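Putative dehydrogenase from Amycolatopsis orientalis is an imine reductase that binds NADP(H) and probably uses it to reduce cyclic imines to amines. One contact in two of its structures: PDB 5FWN (chain A, 2.14 Å), residues 64-69 and 92-97, and PDB 5A9R (chain B, 1.55 Å), residues 64-69 and 92-97. One frame, after least-squares fit of the local backbone (RMSD 0.30 Å); residues are numbered along the deposited sequences.

Structure 1 (5FWN); sequences LLVVCL and VNLNSG. With NAP (NADP nicotinamide-adenine-dinucleotide phosphate), chain C.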
loop_
_atom_site.group_PDB
_atom_site.type_symbol
_atom_site.label_atom_id
_atom_site.label_comp_id
_atom_site.label_asym_id
_atom_site.label_seq_id
_atom_site.Cartn_x
_atom_site.Cartn_y
_atom_site.Cartn_z
ATOM N N LEU A 64 -8.012 15.462 -33.596
ATOM C CA LEU A 64 -7.492 15.015 -32.306
ATOM C C LEU A 64 -6.078 14.413 -32.390
ATOM O O LEU A 64 -5.838 13.433 -33.125
ATOM C CB LEU A 64 -8.402 13.965 -31.716
ATOM C CG LEU A 64 -8.055 13.496 -30.283
ATOM C CD1 LEU A 64 -8.330 14.637 -29.306
ATOM C CD2 LEU A 64 -8.929 12.294 -29.949
ATOM N N LEU A 65 -5.153 14.979 -31.607
ATOM C CA LEU A 65 -3.758 14.521 -31.619
ATOM C C LEU A 65 -3.401 14.001 -30.226
ATOM O O LEU A 65 -3.372 14.750 -29.263
ATOM C CB LEU A 65 -2.817 15.636 -32.033
ATOM C CG LEU A 65 -3.391 16.540 -33.140
ATOM C CD1 LEU A 65 -2.587 17.850 -33.232
ATOM C CD2 LEU A 65 -3.532 15.847 -34.522
ATOM N N VAL A 66 -3.123 12.714 -30.156
ATOM C CA VAL A 66 -2.722 12.044 -28.933
ATOM C C VAL A 66 -1.218 11.978 -28.953
ATOM O O VAL A 66 -0.641 11.377 -29.853
ATOM C CB VAL A 66 -3.300 10.634 -28.834
ATOM C CG1 VAL A 66 -2.813 9.921 -27.581
ATOM C CG2 VAL A 66 -4.801 10.696 -28.814
ATOM N N VAL A 67 -0.577 12.588 -27.956
ATOM C CA VAL A 67 0.886 12.664 -27.914
ATOM C C VAL A 67 1.376 11.807 -26.764
ATOM O O VAL A 67 0.926 11.981 -25.609
ATOM C CB VAL A 67 1.371 14.139 -27.730
ATOM C CG1 VAL A 67 2.919 14.207 -27.725
ATOM C CG2 VAL A 67 0.822 15.021 -28.822
ATOM N N CYS A 68 2.317 10.918 -27.057
ATOM C CA CYS A 68 2.946 10.082 -26.074
ATOM C C CYS A 68 4.436 9.985 -26.344
ATOM O O CYS A 68 4.938 9.025 -26.947
ATOM C CB CYS A 68 2.261 8.700 -25.989
ATOM S SG CYS A 68 2.822 7.802 -24.482
ATOM N N LEU A 69 5.135 11.011 -25.873
ATOM C CA LEU A 69 6.574 11.139 -26.033
ATOM C C LEU A 69 7.274 11.138 -24.689
ATOM O O LEU A 69 6.620 11.176 -23.640
ATOM C CB LEU A 69 6.837 12.435 -26.798
ATOM C CG LEU A 69 6.204 12.481 -28.191
ATOM C CD1 LEU A 69 6.304 13.870 -28.767
ATOM C CD2 LEU A 69 6.858 11.468 -29.123
ATOM N N VAL A 92 -3.952 15.996 -26.796
ATOM C CA VAL A 92 -4.115 15.262 -25.585
ATOM C C VAL A 92 -2.709 14.739 -25.277
ATOM O O VAL A 92 -2.241 13.802 -25.903
ATOM C CB VAL A 92 -5.112 14.128 -25.783
ATOM C CG1 VAL A 92 -5.177 13.207 -24.564
ATOM C CG2 VAL A 92 -6.489 14.699 -26.111
ATOM N N ASN A 93 -2.045 15.372 -24.329
ATOM C CA ASN A 93 -0.654 15.083 -23.957
ATOM C C ASN A 93 -0.655 14.043 -22.817
ATOM O O ASN A 93 -1.167 14.314 -21.719
ATOM C CB ASN A 93 0.047 16.349 -23.494
ATOM C CG ASN A 93 1.514 16.146 -23.234
ATOM O OD1 ASN A 93 2.074 15.059 -23.419
ATOM N ND2 ASN A 93 2.157 17.212 -22.791
ATOM N N LEU A 94 -0.100 12.871 -23.100
ATOM C CA LEU A 94 -0.114 11.765 -22.146
ATOM C C LEU A 94 1.239 11.499 -21.488
ATOM O O LEU A 94 1.426 10.458 -20.856
ATOM C CB LEU A 94 -0.640 10.519 -22.824
ATOM C CG LEU A 94 -2.114 10.150 -22.817
ATOM C CD1 LEU A 94 -3.100 11.033 -22.086
ATOM C CD2 LEU A 94 -2.687 9.613 -24.111
ATOM N N ASN A 95 2.163 12.433 -21.533
ATOM C CA ASN A 95 3.356 12.210 -20.737
ATOM C C ASN A 95 4.036 13.409 -20.195
ATOM O O ASN A 95 5.245 13.458 -20.284
ATOM C CB ASN A 95 4.379 11.377 -21.494
ATOM C CG ASN A 95 5.344 10.632 -20.552
ATOM O OD1 ASN A 95 5.011 10.342 -19.409
ATOM N ND2 ASN A 95 6.531 10.328 -21.034
ATOM N N SER A 96 3.323 14.374 -19.615
ATOM C CA SER A 96 4.023 15.464 -18.904
ATOM C C SER A 96 4.650 14.879 -17.638
ATOM O O SER A 96 4.046 13.996 -17.020
ATOM C CB SER A 96 3.112 16.629 -18.476
ATOM O OG SER A 96 2.272 17.066 -19.481
ATOM N N GLY A 97 5.842 15.400 -17.319
ATOM C CA GLY A 97 6.656 14.965 -16.217
ATOM C C GLY A 97 6.299 15.713 -14.929
ATOM O O GLY A 97 6.286 15.078 -13.901
HETATM P PA NAP C . 9.249 6.461 -23.672
HETATM O O1A NAP C . 10.600 5.815 -23.501
HETATM O O2A NAP C . 8.748 7.263 -22.486
HETATM O O5B NAP C . 9.334 7.431 -24.987
HETATM C C5B NAP C . 8.574 7.113 -26.154
HETATM C C4B NAP C . 8.725 8.111 -27.306
HETATM O O4B NAP C . 9.418 9.327 -26.945
HETATM C C3B NAP C . 9.452 7.536 -28.537
HETATM O O3B NAP C . 8.559 7.508 -29.655
HETATM C C2B NAP C . 10.621 8.496 -28.747
HETATM O O2B NAP C . 11.089 8.682 -30.099
HETATM C C1B NAP C . 10.005 9.762 -28.173
HETATM N N9A NAP C . 11.012 10.838 -28.082
HETATM C C8A NAP C . 12.008 10.954 -27.170
HETATM N N7A NAP C . 12.756 12.061 -27.428
HETATM C C5A NAP C . 12.230 12.654 -28.525
HETATM C C6A NAP C . 12.521 13.868 -29.316
HETATM N N6A NAP C . 13.564 14.624 -28.921
HETATM N N1A NAP C . 11.705 14.164 -30.377
HETATM C C2A NAP C . 10.665 13.359 -30.729
HETATM N N3A NAP C . 10.348 12.221 -30.062
HETATM C C4A NAP C . 11.074 11.841 -28.967
HETATM O O3 NAP C . 8.247 5.231 -24.094
HETATM P PN NAP C . 6.655 4.969 -23.831
HETATM O O1N NAP C . 6.573 3.685 -23.022
HETATM O O2N NAP C . 5.899 4.990 -25.143
HETATM O O5D NAP C . 6.125 6.222 -22.918
HETATM P P2B NAP C . 11.983 7.585 -30.886
HETATM O O1X NAP C . 12.093 8.234 -32.242
HETATM O O2X NAP C . 13.346 7.551 -30.214
HETATM O O3X NAP C . 11.159 6.279 -30.788
HETATM O O HOH W 1 4.188 13.254 -24.347
#

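Structure 2 (5A9R); sequences LLVVCL and VNLNSG.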
loop_
_atom_site.group_PDB
_atom_site.type_symbol
_atom_site.label_atom_id
_atom_site.label_comp_id
_atom_site.label_asym_id
_atom_site.label_seq_id
_atom_site.Cartn_x
_atom_site.Cartn_y
_atom_site.Cartn_z
ATOM N N LEU B 64 -7.665 15.353 -33.683
ATOM C CA LEU B 64 -7.286 14.825 -32.367
ATOM C C LEU B 64 -5.868 14.309 -32.435
ATOM O O LEU B 64 -5.572 13.379 -33.222
ATOM C CB LEU B 64 -8.256 13.711 -31.938
ATOM C CG LEU B 64 -7.871 13.085 -30.585
ATOM C CD1 LEU B 64 -7.897 14.076 -29.407
ATOM C CD2 LEU B 64 -8.855 11.940 -30.347
ATOM N N LEU B 65 -4.965 14.928 -31.680
ATOM C CA LEU B 65 -3.551 14.602 -31.630
ATOM C C LEU B 65 -3.268 14.029 -30.233
ATOM O O LEU B 65 -3.295 14.740 -29.263
ATOM C CB LEU B 65 -2.704 15.820 -31.861
ATOM C CG LEU B 65 -3.155 16.612 -33.123
ATOM C CD1 LEU B 65 -2.370 17.892 -33.192
ATOM C CD2 LEU B 65 -2.979 15.841 -34.451
ATOM N N VAL B 66 -3.066 12.725 -30.165
ATOM C CA VAL B 66 -2.736 12.029 -28.900
ATOM C C VAL B 66 -1.227 11.995 -28.849
ATOM O O VAL B 66 -0.595 11.379 -29.718
ATOM C CB VAL B 66 -3.360 10.652 -28.895
ATOM C CG1 VAL B 66 -2.794 9.861 -27.741
ATOM C CG2 VAL B 66 -4.845 10.747 -28.812
ATOM N N VAL B 67 -0.618 12.606 -27.868
ATOM C CA VAL B 67 0.820 12.845 -27.779
ATOM C C VAL B 67 1.361 12.044 -26.589
ATOM O O VAL B 67 0.862 12.171 -25.454
ATOM C CB VAL B 67 1.162 14.312 -27.703
ATOM C CG1 VAL B 67 2.673 14.510 -27.592
ATOM C CG2 VAL B 67 0.633 15.077 -28.905
ATOM N N CYS B 68 2.310 11.165 -26.808
ATOM C CA CYS B 68 2.927 10.381 -25.751
ATOM C C CYS B 68 4.444 10.306 -26.101
ATOM O O CYS B 68 4.935 9.314 -26.632
ATOM C CB CYS B 68 2.262 8.997 -25.684
ATOM S SG CYS B 68 2.668 8.136 -24.180
ATOM N N LEU B 69 5.115 11.390 -25.796
ATOM C CA LEU B 69 6.528 11.491 -26.158
ATOM C C LEU B 69 7.373 10.781 -25.109
ATOM O O LEU B 69 6.901 10.471 -24.012
ATOM C CB LEU B 69 6.907 12.970 -26.283
ATOM C CG LEU B 69 6.099 13.737 -27.320
ATOM C CD1 LEU B 69 6.431 15.179 -27.129
ATOM C CD2 LEU B 69 6.427 13.276 -28.716
ATOM N N VAL B 92 -4.047 16.023 -26.771
ATOM C CA VAL B 92 -4.236 15.267 -25.527
ATOM C C VAL B 92 -2.872 14.716 -25.199
ATOM O O VAL B 92 -2.379 13.790 -25.918
ATOM C CB VAL B 92 -5.310 14.171 -25.697
ATOM C CG1 VAL B 92 -5.389 13.332 -24.386
ATOM C CG2 VAL B 92 -6.657 14.728 -26.062
ATOM N N ASN B 93 -2.194 15.268 -24.204
ATOM C CA ASN B 93 -0.847 14.948 -23.882
ATOM C C ASN B 93 -0.810 14.011 -22.709
ATOM O O ASN B 93 -1.316 14.381 -21.627
ATOM C CB ASN B 93 -0.136 16.244 -23.602
ATOM C CG ASN B 93 1.368 16.070 -23.374
ATOM O OD1 ASN B 93 1.891 14.952 -23.442
ATOM N ND2 ASN B 93 2.046 17.153 -23.028
ATOM N N LEU B 94 -0.303 12.807 -22.950
ATOM C CA LEU B 94 -0.314 11.746 -21.978
ATOM C C LEU B 94 1.024 11.416 -21.292
ATOM O O LEU B 94 1.155 10.425 -20.658
ATOM C CB LEU B 94 -0.978 10.503 -22.581
ATOM C CG LEU B 94 -2.378 10.702 -23.147
ATOM C CD1 LEU B 94 -2.885 9.538 -23.949
ATOM C CD2 LEU B 94 -3.362 11.025 -22.044
ATOM N N ASN B 95 1.992 12.295 -21.433
ATOM C CA ASN B 95 3.262 12.097 -20.786
ATOM C C ASN B 95 3.995 13.348 -20.325
ATOM O O ASN B 95 5.143 13.482 -20.568
ATOM C CB ASN B 95 4.174 11.143 -21.576
ATOM C CG ASN B 95 5.294 10.575 -20.719
ATOM O OD1 ASN B 95 5.138 10.440 -19.553
ATOM N ND2 ASN B 95 6.415 10.287 -21.316
ATOM N N SER B 96 3.309 14.241 -19.642
ATOM C CA SER B 96 3.938 15.402 -19.060
ATOM C C SER B 96 4.752 14.910 -17.859
ATOM O O SER B 96 4.382 14.019 -17.210
ATOM C CB SER B 96 2.932 16.435 -18.609
ATOM O OG SER B 96 2.410 17.076 -19.695
ATOM N N GLY B 97 5.858 15.533 -17.574
ATOM C CA GLY B 97 6.702 15.004 -16.527
ATOM C C GLY B 97 6.339 15.549 -15.167
ATOM O O GLY B 97 6.486 14.848 -14.126
HETATM O O HOH W 2 4.092 13.562 -24.146
#

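Structure 1 (5FWN)
Asn95 reaches across to Leu69 where two neighbouring parallel strands of the Rossmann-type domain, 64-67 and 90-93, run out into loops at the NADP site. Its ND2 donates to Leu69 O (2.7 Å), which lies in the plane of the amide. Leu69 meets the cofactor: its CD2 lies 3.7 Å from N3A of the adenine, and its backbone CA 3.5 Å from the ribose O4B. The side chain leans back toward Val67, with Leu69 CG 3.7 Å from Val67 CG1, and touches Ala78 of helix 72-79. Cys68 SG lies 4.0 Å from NADP O5D, and its side chain touches Met16 and Leu20 of helix 15-26. Next to the Asn95 bond, a water joins Leu69 N to Asn93 OD1, while Asn93 ND2 is held by Tyr116. Further back the strands pair through Val67 N to Val92 O (2.9 Å), and Leu64 CD1 packs on Val92 CG2 (3.7 Å).

Structure 2 (5A9R)
Asn95 and Leu69 meet through ND2 of the asparagine, which donates to Leu69 O at 2.7 Å; this oxygen lies in the plane of the amide. The side chain of Leu69 leans back toward Val67, with Leu69 CG 3.5 Å from Val67 CG1, and touches Ala78 of helix 75-78. The side chain of Cys68 touches Met16 and Leu20 of helix 15-26, two residues from the stretch that follows the glycine-rich turn of the nucleotide-binding domain. Next to the Asn95 bond, a water joins Leu69 N to Asn93 OD1, while Asn93 ND2 is held by Tyr116. Further back the strands pair through Val67 N to Val92 O (2.9 Å), and Leu64 CD1 packs on Val92 CG2 (3.6 Å).

How the two compare
Both structures of this one protein, the first titled as a closed form with (R)-methyltetrahydroisoquinoline and the second as an apo form, keep the same parallel pairing, including Val67(A) N to Val92(A) O and Val67(B) N to Val92(B) O, both 2.9 Å. The CA atoms that can be compared coincide within the error, and Asn95(A) ND2 and Asn95(B) ND2 each donate to the O of their Leu69. A water stands at the same place in both.

The main difference is the bound group. NADP is present in structure 1 alone, touching Cys68(A) and Leu69(A), whereas an acetate ion occupies part or all of this place in structure 2. Cys68(A) and Asn95(A) keep their places in Cys68(B) and Asn95(B).

Among the side chains that can be compared, Leu69 shifts. Its rotamer is the same, yet the CG atoms of Leu69(A) and Leu69(B) stand 1.5 Å apart after superposition, a shift that may be related to the different bound group. The place of CD2 of Leu69(A), which touches the cofactor, is left in structure 2, and CD2 of Leu69(B) lies near the place of CG of Leu69(A).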